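Local coordinates for protein PlaB phospholipase (Legionella pneumophila, PDB 6ZTI) that is a virulence-associated phospholipase of the alpha/beta hydrolase type, whose activity is controlled by NAD(H)-mediated assembly into a tetramer, at residues 112-115 against 121-124; 200-205 against 324-329; 220-225 against 390-395. All blocks are in the same frame, centred on the assembly; numbering follows the deposited sequence.

Contact 1. Residues 112-115 against 121-124; sequences LYFK and CPLS
The ring of F114 lies against the backbone corner of C121, one face turned to the CA atom. C121 CA stands 3.7 Å from the centroid of the F114 ring and 14° off its normal, a CH-pi contact in which the backbone carbon, displaced a little toward the rim, does the touching. The sulfur approaches the same ring obliquely, C121 SG being 4.4 Å from the F114 centroid. Between the two, C121 CB rests 3.8 Å from F114 CG, near the root of the ring. F114 reaches this position with its CG anti to the carbonyl carbon (chi1 -68°), and the CB it swings from already points at the opposing segment. The far end of the ring meets the next residue: P122 CD is 3.5 Å from F114 CZ, and the two side chains cross at about a right angle, the proline carbon arriving obliquely. C121 SG also receives a weak hydrogen bond from L123 N, 3.6 Å long, at the start of the strand. W109, one turn and a little more back along the helix, touches both C121 and P122, while P122 also leans on F94 of the neighbouring strand. The contact thus sits where helix 102-114 gives way, through a short loop, to strand 123-129, the second half of a beta-alpha-beta crossover in the parallel sheet of the alpha/beta hydrolase fold.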
loop_
_atom_site.group_PDB
_atom_site.type_symbol
_atom_site.label_atom_id
_atom_site.label_comp_id
_atom_site.label_asym_id
_atom_site.label_seq_id
_atom_site.Cartn_x
_atom_site.Cartn_y
_atom_site.Cartn_z
ATOM N N LEU B 112 26.411 19.675 9.699
ATOM C CA LEU B 112 26.393 20.207 8.338
ATOM C C LEU B 112 27.502 21.231 8.120
ATOM O O LEU B 112 28.078 21.302 7.031
ATOM C CB LEU B 112 25.031 20.836 8.034
ATOM C CG LEU B 112 23.873 19.890 7.704
ATOM C CD1 LEU B 112 22.583 20.667 7.686
ATOM C CD2 LEU B 112 24.075 19.172 6.360
ATOM N N TYR B 113 27.817 22.034 9.140
ATOM C CA TYR B 113 28.690 23.193 8.972
ATOM C C TYR B 113 30.042 23.081 9.663
ATOM O O TYR B 113 30.948 23.829 9.299
ATOM C CB TYR B 113 27.985 24.466 9.475
ATOM C CG TYR B 113 26.795 24.842 8.628
ATOM C CD1 TYR B 113 26.959 25.583 7.464
ATOM C CD2 TYR B 113 25.513 24.435 8.975
ATOM C CE1 TYR B 113 25.870 25.918 6.669
ATOM C CE2 TYR B 113 24.424 24.762 8.190
ATOM C CZ TYR B 113 24.609 25.506 7.037
ATOM O OH TYR B 113 23.522 25.821 6.248
ATOM N N PHE B 114 30.226 22.158 10.622
ATOM C CA PHE B 114 31.463 22.195 11.399
ATOM C C PHE B 114 32.028 20.825 11.750
ATOM O O PHE B 114 32.935 20.743 12.589
ATOM C CB PHE B 114 31.239 23.001 12.677
ATOM C CG PHE B 114 31.010 24.463 12.423
ATOM C CD1 PHE B 114 32.068 25.288 12.136
ATOM C CD2 PHE B 114 29.737 25.001 12.439
ATOM C CE1 PHE B 114 31.868 26.630 11.880
ATOM C CE2 PHE B 114 29.534 26.328 12.181
ATOM C CZ PHE B 114 30.605 27.147 11.903
ATOM N N LYS B 115 31.572 19.762 11.082
ATOM C CA LYS B 115 31.883 18.408 11.525
ATOM C C LYS B 115 33.377 18.221 11.746
ATOM O O LYS B 115 33.825 17.874 12.844
ATOM C CB LYS B 115 31.378 17.390 10.506
ATOM C CG LYS B 115 31.762 15.957 10.871
ATOM C CD LYS B 115 31.059 14.921 9.993
ATOM C CE LYS B 115 31.707 13.534 10.120
ATOM N NZ LYS B 115 31.746 13.047 11.515
ATOM N N CYS B 121 33.490 26.318 15.333
ATOM C CA CYS B 121 32.065 26.457 15.570
ATOM C C CYS B 121 31.806 27.595 16.553
ATOM O O CYS B 121 32.444 27.645 17.611
ATOM C CB CYS B 121 31.514 25.144 16.121
ATOM S SG CYS B 121 29.747 25.127 16.385
ATOM N N PRO B 122 30.879 28.512 16.258
ATOM C CA PRO B 122 30.631 29.632 17.180
ATOM C C PRO B 122 29.880 29.240 18.442
ATOM O O PRO B 122 29.649 30.092 19.308
ATOM C CB PRO B 122 29.804 30.597 16.327
ATOM C CG PRO B 122 29.063 29.701 15.392
ATOM C CD PRO B 122 29.990 28.564 15.083
ATOM N N LEU B 123 29.499 27.982 18.580
ATOM C CA LEU B 123 28.783 27.511 19.752
ATOM C C LEU B 123 29.799 27.097 20.807
ATOM O O LEU B 123 30.768 26.401 20.500
ATOM C CB LEU B 123 27.861 26.350 19.358
ATOM C CG LEU B 123 27.061 25.606 20.420
ATOM C CD1 LEU B 123 25.739 25.105 19.839
ATOM C CD2 LEU B 123 27.866 24.424 20.967
ATOM N N SER B 124 29.596 27.568 22.041
ATOM C CA SER B 124 30.464 27.238 23.164
ATOM C C SER B 124 29.849 26.225 24.117
ATOM O O SER B 124 30.591 25.470 24.753
ATOM C CB SER B 124 30.807 28.499 23.962
ATOM O OG SER B 124 29.663 28.982 24.654
#

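Contact 2. Residues 200-205 against 324-329; sequences IDRQFY and EFVKTL. With SND (thionicotinamide-adenine-dinucleotide), chain I.
With its CG anti to the carbonyl carbon (chi1 -60°) and its chain extended from CG to NE, R202 reaches out to E324, whose CG is anti to the backbone N (chi1 176°) and whose chain is likewise extended. The two side chains come from opposite directions and meet in a salt bridge with two hydrogen bonds. R202 NH2 donates to E324 OE1 over 3.0 Å; the bond is nearly straight and lies in the guanidinium plane, yet it meets the oxygen from above the carboxylate plane, the guanidinium and carboxylate planes being 44° apart. The second bond, R202 NE to E324 OE2, is weak at 3.3 Å. Beside the ion pair, V326 CG2 lies 4.0 Å from R202 CD. A water links the segments as well, accepting from I200 N and donating to E324 OE1. Y335, on the strand paired with E324, adds a cation-pi contact to R202. On the ligand side, R202 O accepts a 3.1 Å hydrogen bond from N7N of the thionicotinamide group, and the nicotinamide ring lies over one face of Y205, C4N 3.4 Å above the centre of the tyrosine ring. Y205 O accepts a hydrogen bond from Q371 NE2 of the third subunit, a residue that also binds this dinucleotide. The ion pair thus lies at one wall of a thio-NAD pocket built between subunits, where it probably helps to position R202, in keeping with NAD(H)-mediated tetramerization.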
loop_
_atom_site.group_PDB
_atom_site.type_symbol
_atom_site.label_atom_id
_atom_site.label_comp_id
_atom_site.label_asym_id
_atom_site.label_seq_id
_atom_site.Cartn_x
_atom_site.Cartn_y
_atom_site.Cartn_z
ATOM N N ILE B 200 6.233 11.057 34.759
ATOM C CA ILE B 200 5.052 11.206 33.914
ATOM C C ILE B 200 4.166 12.262 34.543
ATOM O O ILE B 200 3.911 12.228 35.753
ATOM C CB ILE B 200 4.282 9.883 33.762
ATOM C CG1 ILE B 200 5.173 8.782 33.187
ATOM C CG2 ILE B 200 3.039 10.101 32.890
ATOM C CD1 ILE B 200 5.841 9.130 31.864
ATOM N N ASP B 201 3.705 13.215 33.740
ATOM C CA ASP B 201 2.636 14.089 34.211
ATOM C C ASP B 201 1.343 13.315 33.977
ATOM O O ASP B 201 0.830 13.246 32.856
ATOM C CB ASP B 201 2.630 15.445 33.520
ATOM C CG ASP B 201 1.622 16.410 34.163
ATOM O OD1 ASP B 201 0.679 15.920 34.813
ATOM O OD2 ASP B 201 1.764 17.644 34.044
ATOM N N ARG B 202 0.823 12.716 35.047
ATOM C CA ARG B 202 -0.239 11.725 34.915
ATOM C C ARG B 202 -1.574 12.347 34.540
ATOM O O ARG B 202 -2.500 11.606 34.188
ATOM C CB ARG B 202 -0.339 10.921 36.216
ATOM C CG ARG B 202 0.974 10.188 36.515
ATOM C CD ARG B 202 0.795 8.920 37.318
ATOM N NE ARG B 202 2.066 8.232 37.440
ATOM C CZ ARG B 202 2.549 7.391 36.534
ATOM N NH1 ARG B 202 1.862 7.112 35.431
ATOM N NH2 ARG B 202 3.728 6.828 36.732
ATOM N N GLN B 203 -1.686 13.677 34.599
ATOM C CA GLN B 203 -2.864 14.359 34.079
ATOM C C GLN B 203 -2.960 14.268 32.565
ATOM O O GLN B 203 -4.035 14.508 32.010
ATOM C CB GLN B 203 -2.852 15.839 34.471
ATOM C CG GLN B 203 -2.914 16.106 35.948
ATOM C CD GLN B 203 -3.197 17.571 36.254
ATOM O OE1 GLN B 203 -3.234 18.411 35.350
ATOM N NE2 GLN B 203 -3.409 17.879 37.528
ATOM N N PHE B 204 -1.866 13.945 31.886
ATOM C CA PHE B 204 -1.813 13.968 30.433
ATOM C C PHE B 204 -1.522 12.582 29.873
ATOM O O PHE B 204 -0.834 12.428 28.864
ATOM C CB PHE B 204 -0.772 14.975 29.945
ATOM C CG PHE B 204 -1.017 16.387 30.416
ATOM C CD1 PHE B 204 -2.285 16.806 30.798
ATOM C CD2 PHE B 204 0.027 17.298 30.473
ATOM C CE1 PHE B 204 -2.508 18.109 31.236
ATOM C CE2 PHE B 204 -0.190 18.602 30.906
ATOM C CZ PHE B 204 -1.459 19.004 31.288
ATOM N N TYR B 205 -2.049 11.555 30.523
ATOM C CA TYR B 205 -1.956 10.199 30.001
ATOM C C TYR B 205 -3.077 9.974 28.997
ATOM O O TYR B 205 -4.247 10.215 29.302
ATOM C CB TYR B 205 -2.059 9.192 31.141
ATOM C CG TYR B 205 -1.864 7.748 30.740
ATOM C CD1 TYR B 205 -0.623 7.280 30.337
ATOM C CD2 TYR B 205 -2.920 6.849 30.792
ATOM C CE1 TYR B 205 -0.434 5.962 29.980
ATOM C CE2 TYR B 205 -2.737 5.511 30.446
ATOM C CZ TYR B 205 -1.488 5.081 30.043
ATOM O OH TYR B 205 -1.299 3.762 29.692
ATOM N N GLU B 324 6.418 4.909 43.022
ATOM C CA GLU B 324 5.535 6.063 43.069
ATOM C C GLU B 324 4.144 5.561 43.407
ATOM O O GLU B 324 3.660 4.610 42.783
ATOM C CB GLU B 324 5.546 6.793 41.722
ATOM C CG GLU B 324 4.586 7.982 41.579
ATOM C CD GLU B 324 4.489 8.457 40.133
ATOM O OE1 GLU B 324 5.022 7.746 39.244
ATOM O OE2 GLU B 324 3.893 9.528 39.882
ATOM N N PHE B 325 3.513 6.184 44.400
ATOM C CA PHE B 325 2.167 5.830 44.835
ATOM C C PHE B 325 1.249 7.006 44.548
ATOM O O PHE B 325 1.516 8.126 44.996
ATOM C CB PHE B 325 2.141 5.463 46.321
ATOM C CG PHE B 325 2.868 4.187 46.631
ATOM C CD1 PHE B 325 4.236 4.189 46.871
ATOM C CD2 PHE B 325 2.196 2.985 46.659
ATOM C CE1 PHE B 325 4.912 3.012 47.137
ATOM C CE2 PHE B 325 2.865 1.803 46.928
ATOM C CZ PHE B 325 4.226 1.820 47.168
ATOM N N VAL B 326 0.181 6.754 43.796
ATOM C CA VAL B 326 -0.772 7.783 43.394
ATOM C C VAL B 326 -2.114 7.455 44.021
ATOM O O VAL B 326 -2.710 6.413 43.717
ATOM C CB VAL B 326 -0.895 7.879 41.868
ATOM C CG1 VAL B 326 -1.798 9.028 41.499
ATOM C CG2 VAL B 326 0.470 8.037 41.249
ATOM N N LYS B 327 -2.596 8.345 44.884
ATOM C CA LYS B 327 -3.812 8.120 45.650
ATOM C C LYS B 327 -4.939 8.981 45.100
ATOM O O LYS B 327 -4.757 10.179 44.856
ATOM C CB LYS B 327 -3.598 8.426 47.134
ATOM C CG LYS B 327 -3.105 7.236 47.934
ATOM C CD LYS B 327 -3.201 7.475 49.438
ATOM C CE LYS B 327 -1.874 7.942 50.018
ATOM N NZ LYS B 327 -1.943 8.186 51.487
ATOM N N THR B 328 -6.099 8.364 44.912
ATOM C CA THR B 328 -7.306 9.063 44.509
ATOM C C THR B 328 -8.424 8.671 45.463
ATOM O O THR B 328 -8.267 7.789 46.311
ATOM C CB THR B 328 -7.693 8.743 43.056
ATOM O OG1 THR B 328 -8.179 7.395 42.957
ATOM C CG2 THR B 328 -6.493 8.910 42.145
ATOM N N LEU B 329 -9.563 9.348 45.320
ATOM C CA LEU B 329 -10.723 9.038 46.142
ATOM C C LEU B 329 -11.244 7.627 45.900
ATOM O O LEU B 329 -12.017 7.121 46.719
ATOM C CB LEU B 329 -11.837 10.054 45.863
ATOM C CG LEU B 329 -11.464 11.540 45.888
ATOM C CD1 LEU B 329 -12.588 12.388 45.306
ATOM C CD2 LEU B 329 -11.137 11.991 47.306
HETATM P PA SND I . -2.200 0.487 30.633
HETATM O O1A SND I . -2.546 1.933 30.851
HETATM O O2A SND I . -0.725 0.183 30.477
HETATM O O5B SND I . -2.989 -0.094 29.340
HETATM C C5B SND I . -2.708 -1.375 28.740
HETATM C C4B SND I . -3.260 -1.275 27.338
HETATM O O4B SND I . -4.654 -0.891 27.411
HETATM C C3B SND I . -2.601 -0.221 26.456
HETATM O O3B SND I . -2.673 -0.569 25.081
HETATM C C2B SND I . -3.447 1.017 26.739
HETATM O O2B SND I . -3.383 1.959 25.676
HETATM C C1B SND I . -4.839 0.389 26.840
HETATM N N9A SND I . -5.795 1.126 27.665
HETATM C C8A SND I . -5.546 1.777 28.846
HETATM N N7A SND I . -6.594 2.373 29.357
HETATM C C5A SND I . -7.606 2.097 28.451
HETATM C C6A SND I . -8.964 2.463 28.401
HETATM N N6A SND I . -9.561 3.226 29.319
HETATM N N1A SND I . -9.697 2.022 27.354
HETATM C C2A SND I . -9.100 1.276 26.421
HETATM N N3A SND I . -7.825 0.885 26.352
HETATM C C4A SND I . -7.128 1.326 27.404
HETATM O O3 SND I . -2.816 -0.471 31.741
HETATM P PN SND I . -3.116 -0.446 33.311
HETATM O O1N SND I . -1.984 0.212 33.994
HETATM O O2N SND I . -3.517 -1.805 33.729
HETATM O O5D SND I . -4.375 0.530 33.305
HETATM C C5D SND I . -5.343 0.565 34.365
HETATM C C4D SND I . -5.964 1.937 34.336
HETATM O O4D SND I . -4.985 2.926 34.731
HETATM C C3D SND I . -6.495 2.379 32.971
HETATM O O3D SND I . -7.764 2.985 33.164
HETATM C C2D SND I . -5.415 3.347 32.479
HETATM O O2D SND I . -5.883 4.353 31.590
HETATM C C1D SND I . -4.979 3.966 33.795
HETATM N N1N SND I . -3.581 4.471 33.672
HETATM C C2N SND I . -3.398 5.776 33.934
HETATM C C3N SND I . -2.126 6.310 33.921
HETATM C C7N SND I . -1.902 7.758 34.166
HETATM S S7N SND I . -0.359 8.372 34.257
HETATM N N7N SND I . -2.973 8.513 34.292
HETATM C C4N SND I . -1.057 5.471 33.639
HETATM C C5N SND I . -1.277 4.137 33.353
HETATM C C6N SND I . -2.557 3.650 33.369
HETATM O O HOH W 1 6.584 8.749 36.702
#

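Contact 3. Residues 220-225 against 390-395; sequences VVRVAA and KLTYFL. With SND (thionicotinamide-adenine-dinucleotide), chain O.
The guanidinium of R222 lies flat on the ring of F394, their planes 10° apart and their centres separated by 4.0 Å. This is an offset cation-pi stack: R222 CZ sits 30° off the ring normal, and F394 CG comes over the centre of the guanidinium face. The methylene part of the arginine continues over the same ring, with R222 CD 3.6 Å from the F394 centroid in a CH-pi contact almost on the normal. The two side chains slide past each other in opposite directions, so the phenyl covers the arginine from CB to its charged end. F394 takes its place with CG anti to the backbone N (chi1 -167°), its CB pointing from strand 390-396 toward the 220-225 segment. At the guanidinium edge, near its plane, lies T392 CG2, 4.3 Å from R222 NH1.

The charge is buried but well paired within the chain, R222 NH2 forming a salt bridge with D380 and R222 NE another with E214; these bonds probably fix the rotation of the group and favour its charged state. Y340 meets the F394 ring as well. The contact joins the loop just before the short helix 223-226 to the mixed sheet. The alternate residues L391 and Y393 of strand 390-396 face the ligand instead: L391 CD2 packs 3.6 Å from C6A of the thio-NAD adenine, and Y393 OH accepts a hydrogen bond from adenine N6A. At the edge of the guanidinium, in its plane, a water accepts from R222 NH1 over 2.9 Å and donates to T392 O over 3.1 Å.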
loop_
_atom_site.group_PDB
_atom_site.type_symbol
_atom_site.label_atom_id
_atom_site.label_comp_id
_atom_site.label_asym_id
_atom_site.label_seq_id
_atom_site.Cartn_x
_atom_site.Cartn_y
_atom_site.Cartn_z
ATOM N N VAL B 220 7.384 11.377 26.554
ATOM C CA VAL B 220 7.662 11.618 25.144
ATOM C C VAL B 220 8.980 10.970 24.738
ATOM O O VAL B 220 9.065 10.358 23.675
ATOM C CB VAL B 220 7.679 13.128 24.841
ATOM C CG1 VAL B 220 8.078 13.386 23.399
ATOM C CG2 VAL B 220 6.340 13.738 25.141
ATOM N N VAL B 221 10.019 11.111 25.560
ATOM C CA VAL B 221 11.346 10.600 25.243
ATOM C C VAL B 221 11.805 9.687 26.365
ATOM O O VAL B 221 11.702 10.034 27.546
ATOM C CB VAL B 221 12.365 11.735 25.016
ATOM C CG1 VAL B 221 12.082 12.442 23.713
ATOM C CG2 VAL B 221 12.347 12.727 26.176
ATOM N N ARG B 222 12.318 8.526 25.992
ATOM C CA ARG B 222 12.901 7.622 26.961
ATOM C C ARG B 222 14.234 8.185 27.440
ATOM O O ARG B 222 15.001 8.744 26.655
ATOM C CB ARG B 222 13.089 6.246 26.323
ATOM C CG ARG B 222 11.789 5.655 25.780
ATOM C CD ARG B 222 12.040 4.562 24.779
ATOM N NE ARG B 222 10.859 3.727 24.606
ATOM C CZ ARG B 222 10.719 2.786 23.675
ATOM N NH1 ARG B 222 11.683 2.556 22.801
ATOM N NH2 ARG B 222 9.596 2.074 23.615
ATOM N N VAL B 223 14.509 8.047 28.741
ATOM C CA VAL B 223 15.802 8.487 29.270
ATOM C C VAL B 223 16.927 7.974 28.384
ATOM O O VAL B 223 17.854 8.705 28.026
ATOM C CB VAL B 223 15.985 8.019 30.725
ATOM C CG1 VAL B 223 17.374 8.386 31.245
ATOM C CG2 VAL B 223 14.915 8.595 31.639
ATOM N N ALA B 224 16.886 6.690 28.052
ATOM C CA ALA B 224 17.971 6.124 27.273
ATOM C C ALA B 224 18.069 6.754 25.893
ATOM O O ALA B 224 19.164 6.823 25.327
ATOM C CB ALA B 224 17.803 4.605 27.140
ATOM N N ALA B 225 16.951 7.222 25.334
ATOM C CA ALA B 225 17.006 7.867 24.029
ATOM C C ALA B 225 17.502 9.304 24.082
ATOM O O ALA B 225 17.687 9.910 23.018
ATOM C CB ALA B 225 15.640 7.853 23.359
ATOM N N LYS B 390 15.107 -2.097 10.464
ATOM C CA LYS B 390 15.395 -1.308 11.652
ATOM C C LYS B 390 14.394 -1.680 12.735
ATOM O O LYS B 390 13.186 -1.476 12.572
ATOM C CB LYS B 390 15.357 0.187 11.345
ATOM C CG LYS B 390 16.312 0.596 10.234
ATOM C CD LYS B 390 17.775 0.276 10.514
ATOM C CE LYS B 390 18.331 1.091 11.642
ATOM N NZ LYS B 390 18.393 2.545 11.324
ATOM N N LEU B 391 14.902 -2.217 13.837
ATOM C CA LEU B 391 14.077 -2.800 14.885
ATOM C C LEU B 391 14.603 -2.309 16.221
ATOM O O LEU B 391 15.791 -2.461 16.506
ATOM C CB LEU B 391 14.107 -4.335 14.801
ATOM C CG LEU B 391 13.404 -5.122 15.904
ATOM C CD1 LEU B 391 11.900 -4.957 15.780
ATOM C CD2 LEU B 391 13.784 -6.584 15.847
ATOM N N THR B 392 13.734 -1.712 17.036
ATOM C CA THR B 392 14.147 -1.133 18.308
ATOM C C THR B 392 13.505 -1.905 19.456
ATOM O O THR B 392 12.276 -2.004 19.532
ATOM C CB THR B 392 13.785 0.358 18.365
ATOM O OG1 THR B 392 14.499 1.070 17.337
ATOM C CG2 THR B 392 14.159 0.940 19.687
ATOM N N TYR B 393 14.333 -2.436 20.346
ATOM C CA TYR B 393 13.874 -3.061 21.580
ATOM C C TYR B 393 14.179 -2.144 22.750
ATOM O O TYR B 393 15.228 -1.501 22.790
ATOM C CB TYR B 393 14.560 -4.413 21.827
ATOM C CG TYR B 393 13.750 -5.630 21.397
ATOM C CD1 TYR B 393 13.445 -5.847 20.072
ATOM C CD2 TYR B 393 13.324 -6.561 22.324
ATOM C CE1 TYR B 393 12.714 -6.945 19.676
ATOM C CE2 TYR B 393 12.590 -7.677 21.937
ATOM C CZ TYR B 393 12.298 -7.868 20.614
ATOM O OH TYR B 393 11.569 -8.974 20.225
ATOM N N PHE B 394 13.272 -2.129 23.715
ATOM C CA PHE B 394 13.394 -1.370 24.945
ATOM C C PHE B 394 13.292 -2.361 26.093
ATOM O O PHE B 394 12.289 -3.084 26.206
ATOM C CB PHE B 394 12.288 -0.313 24.997
ATOM C CG PHE B 394 12.479 0.740 26.049
ATOM C CD1 PHE B 394 13.714 1.358 26.225
ATOM C CD2 PHE B 394 11.408 1.147 26.827
ATOM C CE1 PHE B 394 13.869 2.322 27.183
ATOM C CE2 PHE B 394 11.561 2.114 27.779
ATOM C CZ PHE B 394 12.795 2.697 27.965
ATOM N N LEU B 395 14.324 -2.394 26.933
ATOM C CA LEU B 395 14.500 -3.437 27.926
ATOM C C LEU B 395 14.698 -2.834 29.304
ATOM O O LEU B 395 15.248 -1.737 29.455
ATOM C CB LEU B 395 15.722 -4.323 27.615
ATOM C CG LEU B 395 15.826 -4.873 26.198
ATOM C CD1 LEU B 395 17.166 -5.606 26.066
ATOM C CD2 LEU B 395 14.669 -5.777 25.857
HETATM P PA SND O . 4.689 -5.776 16.657
HETATM O O1A SND O . 4.308 -4.351 16.779
HETATM O O2A SND O . 5.091 -6.457 17.955
HETATM O O5B SND O . 5.907 -6.016 15.611
HETATM C C5B SND O . 5.931 -5.221 14.409
HETATM C C4B SND O . 6.801 -5.888 13.372
HETATM O O4B SND O . 8.133 -6.077 13.902
HETATM C C3B SND O . 6.332 -7.267 12.910
HETATM O O3B SND O . 6.562 -7.429 11.514
HETATM C C2B SND O . 7.197 -8.205 13.744
HETATM O O2B SND O . 7.388 -9.479 13.145
HETATM C C1B SND O . 8.506 -7.431 13.754
HETATM N N9A SND O . 9.384 -7.788 14.858
HETATM C C8A SND O . 9.196 -7.500 16.183
HETATM N N7A SND O . 10.063 -8.071 16.984
HETATM C C5A SND O . 10.882 -8.783 16.123
HETATM C C6A SND O . 11.961 -9.656 16.351
HETATM N N6A SND O . 12.473 -9.897 17.564
HETATM N N1A SND O . 12.514 -10.259 15.280
HETATM C C2A SND O . 12.044 -9.971 14.063
HETATM N N3A SND O . 11.046 -9.152 13.723
HETATM C C4A SND O . 10.489 -8.604 14.808
HETATM O O3 SND O . 3.488 -6.614 16.043
HETATM P PN SND O . 3.243 -8.093 15.484
HETATM O O1N SND O . 4.204 -9.020 16.121
HETATM O O2N SND O . 3.198 -8.012 14.007
HETATM O O5D SND O . 1.773 -8.302 16.095
HETATM C C5D SND O . 0.598 -7.893 15.356
HETATM C C4D SND O . -0.487 -7.383 16.288
HETATM O O4D SND O . -0.712 -8.333 17.359
HETATM C C3D SND O . -0.208 -6.054 16.991
HETATM O O3D SND O . -1.440 -5.377 17.258
HETATM C C2D SND O . 0.459 -6.520 18.285
HETATM O O2D SND O . 0.374 -5.553 19.323
HETATM C C1D SND O . -0.401 -7.739 18.595
HETATM N N1N SND O . 0.395 -8.741 19.423
HETATM C C2N SND O . 1.200 -9.590 18.761
HETATM C C3N SND O . 1.899 -10.559 19.449
HETATM C C7N SND O . 2.705 -11.569 18.713
HETATM S S7N SND O . 2.554 -13.190 19.048
HETATM N N7N SND O . 3.486 -11.123 17.750
HETATM C C4N SND O . 1.754 -10.630 20.831
HETATM C C5N SND O . 0.933 -9.734 21.489
HETATM C C6N SND O . 0.256 -8.783 20.763
HETATM O O HOH W 2 10.879 0.140 21.325
#

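Contacts 2 and 3 both border bound thio-NAD, whereas contact 1 lies away from the annotated sites. The centres of contacts 2 and 3 are 23 Å apart and their nearest atoms about 6 Å; their segments alternate along the chain, so the region from 200 to 225 is tied first to strand 323-327 and then to strand 390-396. The dinucleotides connect them further: the one held by R202 and Y205 is also hydrogen-bonded by Y393 of the third subunit, the strand residue next to F394 in contact 3. Contact 1, earlier in the chain, is about 17 Å from contact 3 and about 28 Å from contact 2 between nearest atoms.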